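Local coordinates for protein dephospho-CoA kinase (Mycobacterium paratuberculosis, PDB 6N39) that probably catalyses the ATP-dependent phosphorylation of the 3'-hydroxyl of dephospho-CoA, the last step of coenzyme A biosynthesis, and carries a C-terminal domain involved in its proper folding, at residues A[129-134]-A[239-244]; A[226-231]-A[335-340]; A[233-238]-A[270-275]; A[342-347]-A[352-357]. All blocks are in the same frame, centred on the assembly; numbering follows the deposited sequence.

In the fold
Contacts 1, 2 and 3 all draw on helix 228-243, whereas contact 4 lies on the far side of the mixed sheet, its centre about 13 Å from that of contact 3. The most buried side chains belong to contacts 3 and 4: the former is wholly aliphatic, the latter sets a strand arginine against a helix alanine and a helix glutamine against a glycine backbone, both polar side chains having partners elsewhere. Contact 2, partly buried at the N-terminal part of the helix, is polar, built on an arginine-glutamine hydrogen bond. At the surface, contact 1 is small and joins the kinase part to the UPF0157 region. Strands 270-276 and 339-345, neighbours in the sheet, connect contacts 2, 3 and 4.

Contact 1. Residues A[129-134]-A[239-244]; sequences APLFPL and LKTASG
The backbones come closest at Pro130 and Thr241, whose CA atoms lie 6.5 Å apart, where the short 3-10 turn 129-131 meets the last turn of helix 228-243. Both branches of the Thr241 side chain are used. Its hydroxyl OG1 sits 3.7 Å from CB of Pro130, while its methyl CG2 lies 4.0 Å from CD2 of Leu131. The chi1 of -66° produces this division by placing OG1 beside the threonine's own backbone N and CG2 beside its carbonyl carbon. OG1 also makes a weak hydrogen bond to the carbonyl of Asn237, one turn back, so it turns toward its own helix and meets the proline as a van der Waals neighbour. Leu131 starts out pointing away from the helix, and only its CD2 branch returns to it. No hydrogen bond crosses between 129-134 and 239-244, and the two segments together bury 108 Å². The turn is held from within by Phe132 N bonding to Ala129 O at 2.9 Å. A polar tie lies alongside: Arg238, just before the helical segment, donates from NE to the carbonyl of Phe132. Segment 129-134 leads into strand 135-139 of the parallel P-loop kinase sheet, and 239-244 belongs to the UPF0157 region, making this a small surface contact at the interface of the two domains.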
loop_
_atom_site.group_PDB
_atom_site.type_symbol
_atom_site.label_atom_id
_atom_site.label_comp_id
_atom_site.label_asym_id
_atom_site.label_seq_id
_atom_site.Cartn_x
_atom_site.Cartn_y
_atom_site.Cartn_z
ATOM N N ALA A 129 -1.097 -5.973 5.907
ATOM C CA ALA A 129 -0.840 -4.632 5.379
ATOM C C ALA A 129 -1.402 -4.406 3.976
ATOM O O ALA A 129 -1.945 -3.309 3.737
ATOM C CB ALA A 129 0.666 -4.328 5.377
ATOM N N PRO A 130 -1.325 -5.360 3.030
ATOM C CA PRO A 130 -1.805 -5.081 1.663
ATOM C C PRO A 130 -3.306 -4.834 1.578
ATOM O O PRO A 130 -3.775 -4.346 0.541
ATOM C CB PRO A 130 -1.403 -6.349 0.882
ATOM C CG PRO A 130 -0.233 -6.891 1.654
ATOM C CD PRO A 130 -0.659 -6.679 3.087
ATOM N N LEU A 131 -4.067 -5.159 2.625
ATOM C CA LEU A 131 -5.474 -4.794 2.667
ATOM C C LEU A 131 -5.685 -3.287 2.732
ATOM O O LEU A 131 -6.796 -2.828 2.464
ATOM C CB LEU A 131 -6.161 -5.443 3.877
ATOM C CG LEU A 131 -6.085 -6.954 4.050
ATOM C CD1 LEU A 131 -6.703 -7.393 5.395
ATOM C CD2 LEU A 131 -6.764 -7.655 2.905
ATOM N N PHE A 132 -4.657 -2.498 3.071
ATOM C CA PHE A 132 -4.940 -1.082 3.313
ATOM C C PHE A 132 -4.279 -0.176 2.281
ATOM O O PHE A 132 -3.194 -0.475 1.780
ATOM C CB PHE A 132 -4.469 -0.650 4.708
ATOM C CG PHE A 132 -5.188 -1.352 5.826
ATOM C CD1 PHE A 132 -6.352 -0.821 6.361
ATOM C CD2 PHE A 132 -4.718 -2.544 6.314
ATOM C CE1 PHE A 132 -7.023 -1.471 7.367
ATOM C CE2 PHE A 132 -5.387 -3.208 7.328
ATOM C CZ PHE A 132 -6.538 -2.663 7.852
ATOM N N PRO A 133 -4.919 0.954 1.955
ATOM C CA PRO A 133 -4.263 1.964 1.102
ATOM C C PRO A 133 -3.092 2.669 1.780
ATOM O O PRO A 133 -2.296 3.323 1.089
ATOM C CB PRO A 133 -5.393 2.963 0.784
ATOM C CG PRO A 133 -6.510 2.650 1.722
ATOM C CD PRO A 133 -6.337 1.238 2.232
ATOM N N LEU A 134 -2.956 2.549 3.098
ATOM C CA LEU A 134 -1.920 3.239 3.851
ATOM C C LEU A 134 -1.808 2.577 5.219
ATOM O O LEU A 134 -2.823 2.306 5.855
ATOM C CB LEU A 134 -2.266 4.716 4.012
ATOM C CG LEU A 134 -1.220 5.652 4.594
ATOM C CD1 LEU A 134 -0.155 5.949 3.552
ATOM C CD2 LEU A 134 -1.907 6.934 5.047
ATOM N N LEU A 239 -1.861 -3.817 -4.784
ATOM C CA LEU A 239 -2.591 -3.881 -6.042
ATOM C C LEU A 239 -2.990 -5.318 -6.384
ATOM O O LEU A 239 -4.074 -5.541 -6.933
ATOM C CB LEU A 239 -1.756 -3.265 -7.172
ATOM C CG LEU A 239 -1.435 -1.758 -7.104
ATOM C CD1 LEU A 239 -0.407 -1.340 -8.197
ATOM C CD2 LEU A 239 -2.694 -0.937 -7.249
ATOM N N LYS A 240 -2.152 -6.307 -6.053
ATOM C CA LYS A 240 -2.565 -7.704 -6.228
ATOM C C LYS A 240 -3.829 -7.995 -5.424
ATOM O O LYS A 240 -4.812 -8.557 -5.945
ATOM C CB LYS A 240 -1.426 -8.647 -5.808
ATOM C CG LYS A 240 -0.286 -8.728 -6.843
ATOM C CD LYS A 240 0.881 -9.588 -6.341
ATOM C CE LYS A 240 0.518 -11.077 -6.168
ATOM N NZ LYS A 240 0.305 -11.799 -7.441
ATOM N N THR A 241 -3.828 -7.580 -4.153
ATOM C CA THR A 241 -4.991 -7.801 -3.307
ATOM C C THR A 241 -6.212 -7.078 -3.854
ATOM O O THR A 241 -7.309 -7.647 -3.890
ATOM C CB THR A 241 -4.695 -7.349 -1.872
ATOM O OG1 THR A 241 -3.685 -8.208 -1.330
ATOM C CG2 THR A 241 -5.954 -7.449 -0.999
ATOM N N ALA A 242 -6.039 -5.831 -4.306
ATOM C CA ALA A 242 -7.177 -5.066 -4.805
ATOM C C ALA A 242 -7.726 -5.638 -6.112
ATOM O O ALA A 242 -8.930 -5.548 -6.372
ATOM C CB ALA A 242 -6.785 -3.593 -4.995
ATOM N N SER A 243 -6.869 -6.216 -6.948
ATOM C CA SER A 243 -7.307 -6.677 -8.256
ATOM C C SER A 243 -8.017 -8.011 -8.192
ATOM O O SER A 243 -8.783 -8.336 -9.111
ATOM C CB SER A 243 -6.111 -6.787 -9.193
ATOM O OG SER A 243 -5.528 -5.511 -9.353
ATOM N N GLY A 244 -7.754 -8.802 -7.154
ATOM C CA GLY A 244 -8.549 -10.016 -7.018
ATOM C C GLY A 244 -8.113 -11.075 -8.003
ATOM O O GLY A 244 -6.961 -11.493 -7.945
#

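Contact 2. Residues A[226-231]-A[335-340]; sequences PEWPAQ and PGRPTN
Helix 228-243 of the UPF0157 region begins here beside the turn that leads into strand 339-345 of the mixed sheet, and the meeting point is the guanidinium of Arg337. Arg337 NH1 donates to Gln231 OE1 at 2.8 Å. The bond is bent, with an N-H...O angle of 131°, and OE1 stands tilted from the guanidinium plane. The amide and guanidinium planes are 43° apart, and the two side chains run at about a right angle to each other. Trp228 approaches the same nitrogen with its pyrrole edge, NE1 of Trp228 lying 3.9 Å from NH1 of Arg337; the ring is turned 75° against the guanidinium. A water joins NE1 and NH1 by weak bonds, while the stronger partner of NE1 is the carboxylate of Asp268. Outside the two segments, Asp268 also forms a salt bridge with NH2 of Arg337.

On its other side the arginine folds back on its own segment. CG is anti to the backbone N, then bends at chi2 and chi3 bring the head round to the carbonyl of Pro338. Arg337 NE reaches Pro338 O at 3.0 Å and NH2 reaches it at 2.9 Å, both with that oxygen in the guanidinium plane. NH2 lies in the carbonyl plane, on a lone pair of Pro338 O, whereas NE comes from above that plane. The carboxylate of Asp268 probably balances the arginine's charge. Two bonds to one oxygen would restrain the rotation of the guanidinium and so help keep NH1 toward Gln231.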
loop_
_atom_site.group_PDB
_atom_site.type_symbol
_atom_site.label_atom_id
_atom_site.label_comp_id
_atom_site.label_asym_id
_atom_site.label_seq_id
_atom_site.Cartn_x
_atom_site.Cartn_y
_atom_site.Cartn_z
ATOM N N PRO A 226 17.274 4.469 -2.174
ATOM C CA PRO A 226 17.456 3.076 -1.735
ATOM C C PRO A 226 16.183 2.436 -1.231
ATOM O O PRO A 226 16.119 1.207 -1.156
ATOM C CB PRO A 226 18.497 3.185 -0.611
ATOM C CG PRO A 226 19.134 4.535 -0.790
ATOM C CD PRO A 226 18.070 5.412 -1.370
ATOM N N GLU A 227 15.168 3.226 -0.885
ATOM C CA GLU A 227 13.902 2.697 -0.402
ATOM C C GLU A 227 12.885 2.395 -1.501
ATOM O O GLU A 227 11.808 1.877 -1.185
ATOM C CB GLU A 227 13.266 3.676 0.569
ATOM C CG GLU A 227 13.873 3.694 1.948
ATOM C CD GLU A 227 13.098 4.619 2.853
ATOM O OE1 GLU A 227 13.595 5.726 3.153
ATOM O OE2 GLU A 227 11.962 4.250 3.227
ATOM N N TRP A 228 13.163 2.724 -2.762
ATOM C CA TRP A 228 12.181 2.421 -3.807
ATOM C C TRP A 228 11.808 0.946 -3.894
ATOM O O TRP A 228 10.621 0.659 -4.119
ATOM C CB TRP A 228 12.666 2.894 -5.183
ATOM C CG TRP A 228 12.522 4.363 -5.429
ATOM C CD1 TRP A 228 11.662 5.227 -4.808
ATOM C CD2 TRP A 228 13.278 5.146 -6.362
ATOM N NE1 TRP A 228 11.849 6.504 -5.291
ATOM C CE2 TRP A 228 12.827 6.478 -6.253
ATOM C CE3 TRP A 228 14.289 4.845 -7.285
ATOM C CZ2 TRP A 228 13.360 7.514 -7.025
ATOM C CZ3 TRP A 228 14.811 5.874 -8.057
ATOM C CH2 TRP A 228 14.348 7.196 -7.913
ATOM N N PRO A 229 12.725 -0.022 -3.771
ATOM C CA PRO A 229 12.275 -1.423 -3.852
ATOM C C PRO A 229 11.252 -1.790 -2.780
ATOM O O PRO A 229 10.252 -2.446 -3.098
ATOM C CB PRO A 229 13.580 -2.225 -3.715
ATOM C CG PRO A 229 14.664 -1.267 -4.187
ATOM C CD PRO A 229 14.201 0.081 -3.696
ATOM N N ALA A 230 11.458 -1.365 -1.526
ATOM C CA ALA A 230 10.494 -1.673 -0.463
ATOM C C ALA A 230 9.158 -0.977 -0.699
ATOM O O ALA A 230 8.083 -1.584 -0.518
ATOM C CB ALA A 230 11.079 -1.281 0.904
ATOM N N GLN A 231 9.196 0.301 -1.111
ATOM C CA GLN A 231 7.948 0.996 -1.428
ATOM C C GLN A 231 7.205 0.283 -2.549
ATOM O O GLN A 231 5.972 0.112 -2.497
ATOM C CB GLN A 231 8.224 2.462 -1.806
ATOM C CG GLN A 231 8.876 3.289 -0.664
ATOM C CD GLN A 231 9.354 4.679 -1.115
ATOM O OE1 GLN A 231 9.201 5.066 -2.275
ATOM N NE2 GLN A 231 9.939 5.423 -0.191
ATOM N N PRO A 335 -0.021 12.155 -1.673
ATOM C CA PRO A 335 1.134 12.993 -2.041
ATOM C C PRO A 335 2.447 12.517 -1.442
ATOM O O PRO A 335 3.505 12.948 -1.908
ATOM C CB PRO A 335 0.757 14.387 -1.517
ATOM C CG PRO A 335 -0.215 14.120 -0.398
ATOM C CD PRO A 335 -0.987 12.885 -0.819
ATOM N N GLY A 336 2.423 11.640 -0.440
ATOM C CA GLY A 336 3.657 11.073 0.066
ATOM C C GLY A 336 4.273 9.976 -0.786
ATOM O O GLY A 336 5.398 9.566 -0.505
ATOM N N ARG A 337 3.584 9.472 -1.810
ATOM C CA ARG A 337 4.127 8.395 -2.644
ATOM C C ARG A 337 3.493 8.434 -4.032
ATOM O O ARG A 337 2.692 7.560 -4.403
ATOM C CB ARG A 337 3.898 7.037 -1.973
ATOM C CG ARG A 337 4.491 5.812 -2.728
ATOM C CD ARG A 337 5.983 5.968 -3.055
ATOM N NE ARG A 337 6.197 6.781 -4.262
ATOM C CZ ARG A 337 7.333 7.412 -4.533
ATOM N NH1 ARG A 337 8.365 7.325 -3.684
ATOM N NH2 ARG A 337 7.438 8.151 -5.628
ATOM N N PRO A 338 3.844 9.431 -4.843
ATOM C CA PRO A 338 3.378 9.435 -6.234
ATOM C C PRO A 338 3.698 8.118 -6.927
ATOM O O PRO A 338 4.808 7.584 -6.819
ATOM C CB PRO A 338 4.133 10.613 -6.858
ATOM C CG PRO A 338 4.400 11.546 -5.689
ATOM C CD PRO A 338 4.682 10.605 -4.532
ATOM N N THR A 339 2.700 7.601 -7.648
ATOM C CA THR A 339 2.708 6.270 -8.243
ATOM C C THR A 339 1.839 6.297 -9.495
ATOM O O THR A 339 0.702 6.768 -9.433
ATOM C CB THR A 339 2.123 5.219 -7.274
ATOM O OG1 THR A 339 2.701 5.341 -5.972
ATOM C CG2 THR A 339 2.316 3.806 -7.796
ATOM N N ASN A 340 2.348 5.772 -10.603
ATOM C CA ASN A 340 1.544 5.512 -11.792
ATOM C C ASN A 340 1.228 4.027 -11.878
ATOM O O ASN A 340 2.110 3.192 -11.686
ATOM C CB ASN A 340 2.280 5.933 -13.073
ATOM C CG ASN A 340 2.518 7.398 -13.150
ATOM O OD1 ASN A 340 1.688 8.196 -12.717
ATOM N ND2 ASN A 340 3.657 7.781 -13.721
HETATM O O HOH W 1 11.164 8.040 -2.432
#

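Contact 3. Residues A[233-238]-A[270-275]; sequences QRIVNR and IDIQIT
Helix 233-238 lies over strand 270-275 with the two running the same way, 27° apart, at an axis separation of 9.8 Å; the closest CA pair is Val236 and Ile272. Helix 228-243 here packs on one face of the mixed sheet of the UPF0157 region. That spacing is filled by aliphatic side chains, of which Ile235 is central because its two branches serve different strand residues. Its CG2 rests 3.7 Å from CG1 of Ile272. Its longer arm ends in CD1, which meets CD1 of Ile270 at 4.0 Å and comes almost as near to CG2 of that residue. With chi1 at -65°, CG1 stands beside the backbone N of Ile235 and CG2 beside the carbonyl carbon, which parts the two branches along the strand. Ile272 is itself bent: its chi2 of -64° swings CD1 across toward Val236, whose CG2 it approaches at 4.1 Å, while CG1 faces Ile235.

Alternation along the strand puts Ile270 and Ile272 on the helix side, while Asp271 and Gln273 point elsewhere: Asp271 bonds to His342 and Asn340, and Gln273 to the carbonyl of Gln351. Leu239 continues the same row by packing on Ile272 further along helix 228-243. On another side of the helix, Arg238 makes a salt bridge to Asp178.

No hydrogen bond crosses between the segments, and all three close side-chain pairs are apolar, consistent with a hydrophobic layer between helix and sheet that depends on the fit of beta-branched side chains.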
loop_
_atom_site.group_PDB
_atom_site.type_symbol
_atom_site.label_atom_id
_atom_site.label_comp_id
_atom_site.label_asym_id
_atom_site.label_seq_id
_atom_site.Cartn_x
_atom_site.Cartn_y
_atom_site.Cartn_z
ATOM N N GLN A 233 7.351 -2.879 -3.398
ATOM C CA GLN A 233 6.775 -4.154 -2.966
ATOM C C GLN A 233 5.471 -3.922 -2.214
ATOM O O GLN A 233 4.491 -4.659 -2.409
ATOM C CB GLN A 233 7.762 -4.936 -2.094
ATOM C CG GLN A 233 7.341 -6.397 -1.842
ATOM C CD GLN A 233 7.191 -7.191 -3.147
ATOM O OE1 GLN A 233 8.165 -7.399 -3.872
ATOM N NE2 GLN A 233 5.967 -7.629 -3.448
ATOM N N ARG A 234 5.425 -2.883 -1.369
ATOM C CA ARG A 234 4.159 -2.584 -0.697
ATOM C C ARG A 234 3.069 -2.299 -1.717
ATOM O O ARG A 234 1.938 -2.796 -1.588
ATOM C CB ARG A 234 4.307 -1.402 0.265
ATOM C CG ARG A 234 5.194 -1.728 1.431
ATOM C CD ARG A 234 5.108 -0.668 2.501
ATOM N NE ARG A 234 5.820 0.543 2.152
ATOM C CZ ARG A 234 7.090 0.784 2.466
ATOM N NH1 ARG A 234 7.803 -0.109 3.138
ATOM N NH2 ARG A 234 7.650 1.934 2.120
ATOM N N ILE A 235 3.413 -1.547 -2.770
ATOM C CA ILE A 235 2.415 -1.178 -3.775
ATOM C C ILE A 235 1.959 -2.410 -4.569
ATOM O O ILE A 235 0.762 -2.612 -4.802
ATOM C CB ILE A 235 2.979 -0.080 -4.696
ATOM C CG1 ILE A 235 3.229 1.208 -3.902
ATOM C CG2 ILE A 235 2.037 0.153 -5.880
ATOM C CD1 ILE A 235 4.199 2.219 -4.604
ATOM N N VAL A 236 2.913 -3.227 -5.016
ATOM C CA VAL A 236 2.610 -4.442 -5.768
ATOM C C VAL A 236 1.663 -5.333 -4.977
ATOM O O VAL A 236 0.666 -5.827 -5.514
ATOM C CB VAL A 236 3.909 -5.195 -6.127
ATOM C CG1 VAL A 236 3.588 -6.641 -6.575
ATOM C CG2 VAL A 236 4.698 -4.447 -7.219
ATOM N N ASN A 237 1.959 -5.552 -3.686
ATOM C CA ASN A 237 1.091 -6.397 -2.870
ATOM C C ASN A 237 -0.305 -5.799 -2.763
ATOM O O ASN A 237 -1.315 -6.511 -2.893
ATOM C CB ASN A 237 1.691 -6.590 -1.472
ATOM C CG ASN A 237 2.927 -7.472 -1.479
ATOM O OD1 ASN A 237 3.214 -8.154 -2.464
ATOM N ND2 ASN A 237 3.667 -7.470 -0.367
ATOM N N ARG A 238 -0.375 -4.485 -2.497
ATOM C CA ARG A 238 -1.660 -3.801 -2.359
ATOM C C ARG A 238 -2.500 -3.932 -3.628
ATOM O O ARG A 238 -3.719 -4.159 -3.569
ATOM C CB ARG A 238 -1.411 -2.322 -2.023
ATOM C CG ARG A 238 -2.661 -1.451 -1.972
ATOM C CD ARG A 238 -2.312 0.050 -1.684
ATOM N NE ARG A 238 -1.512 0.184 -0.461
ATOM C CZ ARG A 238 -0.385 0.891 -0.357
ATOM N NH1 ARG A 238 0.072 1.612 -1.393
ATOM N NH2 ARG A 238 0.272 0.897 0.800
ATOM N N ILE A 270 6.831 6.155 -8.797
ATOM C CA ILE A 270 6.982 4.716 -8.982
ATOM C C ILE A 270 5.984 4.245 -10.032
ATOM O O ILE A 270 4.782 4.494 -9.909
ATOM C CB ILE A 270 6.786 3.976 -7.647
ATOM C CG1 ILE A 270 7.985 4.264 -6.730
ATOM C CG2 ILE A 270 6.615 2.469 -7.878
ATOM C CD1 ILE A 270 7.923 3.568 -5.382
ATOM N N ASP A 271 6.468 3.559 -11.072
ATOM C CA ASP A 271 5.576 2.997 -12.086
ATOM C C ASP A 271 5.347 1.517 -11.834
ATOM O O ASP A 271 6.307 0.761 -11.620
ATOM C CB ASP A 271 6.131 3.185 -13.499
ATOM C CG ASP A 271 6.163 4.638 -13.908
ATOM O OD1 ASP A 271 7.127 5.328 -13.533
ATOM O OD2 ASP A 271 5.217 5.070 -14.594
ATOM N N ILE A 272 4.078 1.111 -11.914
ATOM C CA ILE A 272 3.638 -0.270 -11.766
ATOM C C ILE A 272 2.810 -0.643 -12.987
ATOM O O ILE A 272 2.014 0.165 -13.464
ATOM C CB ILE A 272 2.765 -0.455 -10.507
ATOM C CG1 ILE A 272 3.466 0.081 -9.256
ATOM C CG2 ILE A 272 2.376 -1.931 -10.375
ATOM C CD1 ILE A 272 4.770 -0.682 -8.902
ATOM N N GLN A 273 2.954 -1.872 -13.476
ATOM C CA GLN A 273 2.053 -2.373 -14.507
ATOM C C GLN A 273 1.235 -3.533 -13.954
ATOM O O GLN A 273 1.799 -4.506 -13.446
ATOM C CB GLN A 273 2.825 -2.825 -15.755
ATOM C CG GLN A 273 1.893 -3.384 -16.832
ATOM C CD GLN A 273 2.618 -3.743 -18.104
ATOM O OE1 GLN A 273 2.606 -2.973 -19.072
ATOM N NE2 GLN A 273 3.260 -4.925 -18.122
ATOM N N ILE A 274 -0.086 -3.430 -14.068
ATOM C CA ILE A 274 -0.994 -4.557 -13.888
ATOM C C ILE A 274 -1.315 -5.119 -15.267
ATOM O O ILE A 274 -1.840 -4.394 -16.133
ATOM C CB ILE A 274 -2.283 -4.127 -13.170
ATOM C CG1 ILE A 274 -1.972 -3.480 -11.808
ATOM C CG2 ILE A 274 -3.222 -5.321 -13.023
ATOM C CD1 ILE A 274 -3.225 -2.885 -11.135
ATOM N N THR A 275 -1.007 -6.402 -15.477
ATOM C CA THR A 275 -1.368 -7.092 -16.704
ATOM C C THR A 275 -2.739 -7.737 -16.529
ATOM O O THR A 275 -2.953 -8.478 -15.565
ATOM C CB THR A 275 -0.317 -8.156 -17.060
ATOM O OG1 THR A 275 0.934 -7.523 -17.359
ATOM C CG2 THR A 275 -0.749 -8.943 -18.274
#

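Contact 4. Residues A[342-347]-A[352-357]; sequences HIRVDG and QFALLF
CB of Ala354 sits 3.6 Å from NH1 of Arg344, touching a guanidinium that strand 342-345 extends toward helix 352-357. The second meeting place is Gly347, just past the strand, where Gln352 lays its chain against the glycine backbone: Gln352 CG is 3.6 Å from Gly347 O, and Gln352 NE2 lies 3.8 Å from Gly347 CA. The first torsion sets CG beside the glutamine's backbone N, and the bend at chi2 (-92°) then brings NE2 back to Gly347. No hydrogen bond crosses between the two segments, so both meetings are van der Waals contacts made by groups with polar partners elsewhere.

The connection is a tight beta-alpha unit of the UPF0157 region: strand 339-345 ends, Gly347 turns with a positive phi of 91°, a conformation easily adopted by a glycine, and helix 349-363 starts at once and packs back against the sheet.

Further out, the arginine head is fixed from several directions. Its chain is extended from CG to NE, and one guanidinium face takes CB of His342, offset toward the rim. NE forms a salt bridge with Asp303, and NH1 donates to Gln273 OE1 on the adjacent strand. Lys327 NZ lies close to NH2, a like charge that Asp303 would partly offset. Gln352 OE1 is hydrogen-bonded to Thr312, and the carbonyl of Gly347 to Ser311. Gln273 also touches Ala354, which joins strand 270-276 to the same helix.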
loop_
_atom_site.group_PDB
_atom_site.type_symbol
_atom_site.label_atom_id
_atom_site.label_comp_id
_atom_site.label_asym_id
_atom_site.label_seq_id
_atom_site.Cartn_x
_atom_site.Cartn_y
_atom_site.Cartn_z
ATOM N N HIS A 342 -0.193 1.541 -14.586
ATOM C CA HIS A 342 -0.602 1.268 -15.959
ATOM C C HIS A 342 -1.304 -0.084 -16.007
ATOM O O HIS A 342 -0.797 -1.064 -15.464
ATOM C CB HIS A 342 0.618 1.256 -16.895
ATOM C CG HIS A 342 1.509 2.456 -16.759
ATOM N ND1 HIS A 342 1.390 3.566 -17.567
ATOM C CD2 HIS A 342 2.547 2.709 -15.927
ATOM C CE1 HIS A 342 2.303 4.461 -17.227
ATOM N NE2 HIS A 342 3.018 3.967 -16.232
ATOM N N ILE A 343 -2.443 -0.152 -16.680
ATOM C CA ILE A 343 -3.188 -1.401 -16.824
ATOM C C ILE A 343 -3.175 -1.751 -18.304
ATOM O O ILE A 343 -3.775 -1.032 -19.120
ATOM C CB ILE A 343 -4.622 -1.275 -16.305
ATOM C CG1 ILE A 343 -4.630 -0.630 -14.909
ATOM C CG2 ILE A 343 -5.307 -2.647 -16.289
ATOM C CD1 ILE A 343 -6.010 -0.530 -14.319
ATOM N N ARG A 344 -2.498 -2.852 -18.639
ATOM C CA ARG A 344 -2.240 -3.226 -20.022
ATOM C C ARG A 344 -2.607 -4.687 -20.242
ATOM O O ARG A 344 -2.579 -5.501 -19.308
ATOM C CB ARG A 344 -0.760 -2.973 -20.399
ATOM C CG ARG A 344 -0.325 -1.478 -20.273
ATOM C CD ARG A 344 0.895 -1.214 -21.186
ATOM N NE ARG A 344 1.338 0.178 -21.170
ATOM C CZ ARG A 344 2.181 0.689 -20.281
ATOM N NH1 ARG A 344 2.673 -0.081 -19.310
ATOM N NH2 ARG A 344 2.532 1.977 -20.363
ATOM N N VAL A 345 -2.955 -5.009 -21.490
ATOM C CA VAL A 345 -3.495 -6.318 -21.844
ATOM C C VAL A 345 -2.352 -7.283 -22.154
ATOM O O VAL A 345 -1.451 -6.965 -22.938
ATOM C CB VAL A 345 -4.459 -6.205 -23.039
ATOM C CG1 VAL A 345 -4.947 -7.602 -23.482
ATOM C CG2 VAL A 345 -5.665 -5.301 -22.686
ATOM N N ASP A 346 -2.422 -8.472 -21.561
ATOM C CA ASP A 346 -1.510 -9.602 -21.752
ATOM C C ASP A 346 -1.115 -9.811 -23.213
ATOM O O ASP A 346 -1.953 -10.156 -24.047
ATOM C CB ASP A 346 -2.210 -10.868 -21.226
ATOM C CG ASP A 346 -1.270 -12.089 -21.150
ATOM O OD1 ASP A 346 -0.049 -11.895 -20.999
ATOM O OD2 ASP A 346 -1.768 -13.235 -21.256
ATOM N N GLY A 347 0.173 -9.637 -23.522
ATOM C CA GLY A 347 0.694 -9.877 -24.850
ATOM C C GLY A 347 0.692 -8.672 -25.784
ATOM O O GLY A 347 1.414 -8.682 -26.784
ATOM N N GLN A 352 4.203 -5.711 -23.241
ATOM C CA GLN A 352 5.494 -6.388 -23.363
ATOM C C GLN A 352 6.645 -5.405 -23.183
ATOM O O GLN A 352 7.614 -5.691 -22.469
ATOM C CB GLN A 352 5.570 -7.078 -24.723
ATOM C CG GLN A 352 4.460 -8.107 -24.920
ATOM C CD GLN A 352 4.899 -9.473 -24.481
ATOM O OE1 GLN A 352 5.836 -10.029 -25.051
ATOM N NE2 GLN A 352 4.245 -10.026 -23.447
ATOM N N PHE A 353 6.528 -4.227 -23.799
ATOM C CA PHE A 353 7.610 -3.253 -23.773
ATOM C C PHE A 353 7.886 -2.747 -22.361
ATOM O O PHE A 353 9.047 -2.496 -22.015
ATOM C CB PHE A 353 7.282 -2.079 -24.708
ATOM C CG PHE A 353 8.403 -1.094 -24.833
ATOM C CD1 PHE A 353 9.701 -1.540 -25.113
ATOM C CD2 PHE A 353 8.174 0.270 -24.664
ATOM C CE1 PHE A 353 10.751 -0.642 -25.224
ATOM C CE2 PHE A 353 9.217 1.178 -24.796
ATOM C CZ PHE A 353 10.513 0.724 -25.072
ATOM N N ALA A 354 6.847 -2.577 -21.530
ATOM C CA ALA A 354 7.095 -2.086 -20.170
ATOM C C ALA A 354 8.011 -3.031 -19.386
ATOM O O ALA A 354 8.859 -2.584 -18.595
ATOM C CB ALA A 354 5.768 -1.877 -19.425
ATOM N N LEU A 355 7.857 -4.342 -19.590
ATOM C CA LEU A 355 8.723 -5.325 -18.931
ATOM C C LEU A 355 10.104 -5.387 -19.595
ATOM O O LEU A 355 11.162 -5.436 -18.915
ATOM C CB LEU A 355 8.030 -6.697 -18.969
ATOM C CG LEU A 355 6.635 -6.795 -18.314
ATOM C CD1 LEU A 355 6.001 -8.149 -18.544
ATOM C CD2 LEU A 355 6.693 -6.526 -16.799
ATOM N N LEU A 356 10.102 -5.357 -20.934
ATOM C CA LEU A 356 11.352 -5.451 -21.680
ATOM C C LEU A 356 12.276 -4.279 -21.359
ATOM O O LEU A 356 13.489 -4.454 -21.265
ATOM C CB LEU A 356 11.059 -5.502 -23.184
ATOM C CG LEU A 356 12.266 -5.361 -24.125
ATOM C CD1 LEU A 356 13.296 -6.472 -23.874
ATOM C CD2 LEU A 356 11.859 -5.352 -25.628
ATOM N N PHE A 357 11.722 -3.073 -21.246
ATOM C CA PHE A 357 12.531 -1.867 -21.060
ATOM C C PHE A 357 13.391 -1.980 -19.813
ATOM O O PHE A 357 14.595 -1.674 -19.840
ATOM C CB PHE A 357 11.580 -0.659 -20.997
ATOM C CG PHE A 357 12.251 0.696 -20.994
ATOM C CD1 PHE A 357 12.838 1.208 -22.136
ATOM C CD2 PHE A 357 12.228 1.477 -19.853
ATOM C CE1 PHE A 357 13.426 2.467 -22.131
ATOM C CE2 PHE A 357 12.794 2.737 -19.844
ATOM C CZ PHE A 357 13.398 3.230 -20.987
#